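PDB 3HUR: alanine racemase from Oenococcus oeni PSU-1, which belongs to the alanine racemase family, pairing an N-terminal TIM-barrel domain with a mostly beta-stranded C-terminal domain. Local coordinates for residues R185-L190 against S199-A204. Sequence-based numbering, arbitrary orientation.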
loop_
_atom_site.group_PDB
_atom_site.type_symbol
_atom_site.label_atom_id
_atom_site.label_comp_id
_atom_site.label_asym_id
_atom_site.label_seq_id
_atom_site.Cartn_x
_atom_site.Cartn_y
_atom_site.Cartn_z
ATOM N N ARG A 185 -17.856 -2.205 -40.413
ATOM C CA ARG A 185 -17.565 -2.264 -41.855
ATOM C C ARG A 185 -16.768 -3.552 -42.124
ATOM O O ARG A 185 -17.202 -4.401 -42.930
ATOM C CB ARG A 185 -16.902 -0.940 -42.358
ATOM C CG ARG A 185 -15.944 -0.965 -43.616
ATOM C CD ARG A 185 -16.416 0.024 -44.679
ATOM N NE ARG A 185 -15.463 1.030 -45.185
ATOM C CZ ARG A 185 -15.052 1.172 -46.466
ATOM N NH1 ARG A 185 -15.414 0.327 -47.442
ATOM N NH2 ARG A 185 -14.217 2.167 -46.772
ATOM N N ARG A 186 -15.662 -3.732 -41.402
ATOM C CA ARG A 186 -14.838 -4.923 -41.603
ATOM C C ARG A 186 -15.606 -6.240 -41.425
ATOM O O ARG A 186 -15.444 -7.164 -42.226
ATOM C CB ARG A 186 -13.625 -4.894 -40.689
ATOM C CG ARG A 186 -12.413 -4.151 -41.268
ATOM C CD ARG A 186 -11.836 -3.266 -40.160
ATOM N NE ARG A 186 -10.567 -2.609 -40.502
ATOM C CZ ARG A 186 -9.764 -2.007 -39.613
ATOM N NH1 ARG A 186 -10.069 -1.974 -38.309
ATOM N NH2 ARG A 186 -8.645 -1.433 -40.028
ATOM N N TRP A 187 -16.442 -6.328 -40.390
ATOM C CA TRP A 187 -17.260 -7.523 -40.186
ATOM C C TRP A 187 -18.019 -7.863 -41.474
ATOM O O TRP A 187 -17.912 -8.966 -42.008
ATOM C CB TRP A 187 -18.224 -7.313 -39.016
ATOM C CG TRP A 187 -19.297 -8.335 -38.921
ATOM C CD1 TRP A 187 -20.610 -8.188 -39.290
ATOM C CD2 TRP A 187 -19.173 -9.666 -38.406
ATOM N NE1 TRP A 187 -21.307 -9.346 -39.024
ATOM C CE2 TRP A 187 -20.443 -10.270 -38.493
ATOM C CE3 TRP A 187 -18.113 -10.405 -37.869
ATOM C CZ2 TRP A 187 -20.671 -11.576 -38.087
ATOM C CZ3 TRP A 187 -18.338 -11.699 -37.470
ATOM C CH2 TRP A 187 -19.607 -12.276 -37.578
ATOM N N GLN A 188 -18.762 -6.880 -41.966
ATOM C CA GLN A 188 -19.540 -7.011 -43.198
ATOM C C GLN A 188 -18.660 -7.289 -44.420
ATOM O O GLN A 188 -18.880 -8.250 -45.134
ATOM C CB GLN A 188 -20.360 -5.757 -43.407
ATOM C CG GLN A 188 -21.458 -5.535 -42.370
ATOM C CD GLN A 188 -22.098 -4.210 -42.569
ATOM O OE1 GLN A 188 -21.627 -3.452 -43.390
ATOM N NE2 GLN A 188 -23.162 -3.900 -41.819
ATOM N N GLU A 189 -17.612 -6.522 -44.622
ATOM C CA GLU A 189 -16.710 -6.820 -45.738
ATOM C C GLU A 189 -16.228 -8.250 -45.687
ATOM O O GLU A 189 -16.078 -8.922 -46.722
ATOM C CB GLU A 189 -15.516 -5.864 -45.774
ATOM C CG GLU A 189 -15.922 -4.435 -46.229
ATOM C CD GLU A 189 -14.789 -3.418 -46.142
ATOM O OE1 GLU A 189 -13.757 -3.699 -45.469
ATOM O OE2 GLU A 189 -14.957 -2.325 -46.738
ATOM N N LEU A 190 -15.997 -8.730 -44.467
ATOM C CA LEU A 190 -15.386 -10.026 -44.274
ATOM C C LEU A 190 -16.376 -11.182 -44.259
ATOM O O LEU A 190 -15.968 -12.312 -44.525
ATOM C CB LEU A 190 -14.529 -10.011 -43.010
ATOM C CG LEU A 190 -13.190 -9.268 -43.108
ATOM C CD1 LEU A 190 -12.616 -9.158 -41.666
ATOM C CD2 LEU A 190 -12.178 -9.949 -44.076
ATOM N N SER A 199 -27.468 -18.095 -38.429
ATOM C CA SER A 199 -27.727 -18.420 -37.039
ATOM C C SER A 199 -26.412 -18.742 -36.268
ATOM O O SER A 199 -26.452 -18.898 -35.063
ATOM C CB SER A 199 -28.684 -19.596 -36.949
ATOM O OG SER A 199 -28.110 -20.649 -37.664
ATOM N N LEU A 200 -25.277 -18.841 -36.967
ATOM C CA LEU A 200 -23.982 -19.033 -36.344
ATOM C C LEU A 200 -23.269 -17.703 -35.926
ATOM O O LEU A 200 -22.178 -17.709 -35.330
ATOM C CB LEU A 200 -23.092 -19.793 -37.329
ATOM C CG LEU A 200 -23.560 -21.181 -37.808
ATOM C CD1 LEU A 200 -22.577 -21.766 -38.856
ATOM C CD2 LEU A 200 -23.717 -22.198 -36.626
ATOM N N PHE A 201 -23.860 -16.555 -36.244
ATOM C CA PHE A 201 -23.163 -15.315 -36.019
ATOM C C PHE A 201 -23.201 -14.930 -34.556
ATOM O O PHE A 201 -24.229 -14.997 -33.920
ATOM C CB PHE A 201 -23.735 -14.192 -36.883
ATOM C CG PHE A 201 -23.371 -14.286 -38.360
ATOM C CD1 PHE A 201 -22.150 -14.803 -38.777
ATOM C CD2 PHE A 201 -24.262 -13.824 -39.322
ATOM C CE1 PHE A 201 -21.833 -14.880 -40.125
ATOM C CE2 PHE A 201 -23.959 -13.884 -40.690
ATOM C CZ PHE A 201 -22.747 -14.414 -41.090
ATOM N N SER A 202 -22.068 -14.537 -34.009
ATOM C CA SER A 202 -22.056 -13.991 -32.675
ATOM C C SER A 202 -21.251 -12.738 -32.675
ATOM O O SER A 202 -20.050 -12.775 -32.927
ATOM C CB SER A 202 -21.456 -14.966 -31.640
ATOM O OG SER A 202 -21.482 -14.364 -30.351
ATOM N N MET A 203 -21.907 -11.644 -32.314
ATOM C CA MET A 203 -21.308 -10.338 -32.452
ATOM C C MET A 203 -21.163 -9.576 -31.140
ATOM O O MET A 203 -20.262 -8.746 -31.043
ATOM C CB MET A 203 -22.147 -9.489 -33.481
ATOM C CG MET A 203 -22.025 -10.011 -34.951
ATOM S SD MET A 203 -22.885 -9.076 -36.245
ATOM C CE MET A 203 -21.788 -7.729 -36.416
ATOM N N ALA A 204 -22.043 -9.843 -30.161
ATOM C CA ALA A 204 -22.274 -8.937 -29.027
ATOM C C ALA A 204 -21.626 -9.363 -27.708
ATOM O O ALA A 204 -22.076 -10.327 -27.069
ATOM C CB ALA A 204 -23.747 -8.780 -28.817
#
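A single indole carries the whole contact: Trp187, reaching out from helix 174-191, meets Phe201 of strand 201-202 and Met203 of the loop just after it in two different ways, with its benzo edge against Phe201 and one face under Met203. Trp187 CG lies anti to its own backbone nitrogen (chi1 167°), and the ring reaches across to Phe201 and Met203. The far rim of the six-membered ring then points at the face of Phe201 in a T-shaped (edge-to-face) stack, with ring centroids 5.3 Å apart and planes at 75°. The leading atom is Trp187 CZ2, 3.6 Å from Phe201 CD1; it arrives over the rim of the phenyl ring, not over its middle, and CH2 follows close behind. The sulfur of Met203 sits by the pyrrole half of the indole, its CG by the benzo half. Met203 SD lies obliquely above the five-membered ring of Trp187, 3.8 Å from that centroid and 37° off the normal, a Met-aromatic contact. Met203 CG passes 3.8 Å from Trp187 CZ2, whereas the terminal methyl is modelled too close to the indole for its exact place to be trusted. Helix and strand belong to a beta-alpha-beta unit of the TIM barrel, in which helix 174-191 connects strand 157-163 to its parallel neighbour 201-202; the indole thus bridges the outer helical layer and the barrel wall. Phe201 and Met203 both point toward the helix, while Ser202, between them in sequence, points away and hydrogen-bonds through OG to Ala222 O and Arg224 NE. Ile129 and Thr164 add to the surroundings of Trp187, Leu184 touches Met203 from the same helix, and Val162 packs on Phe201.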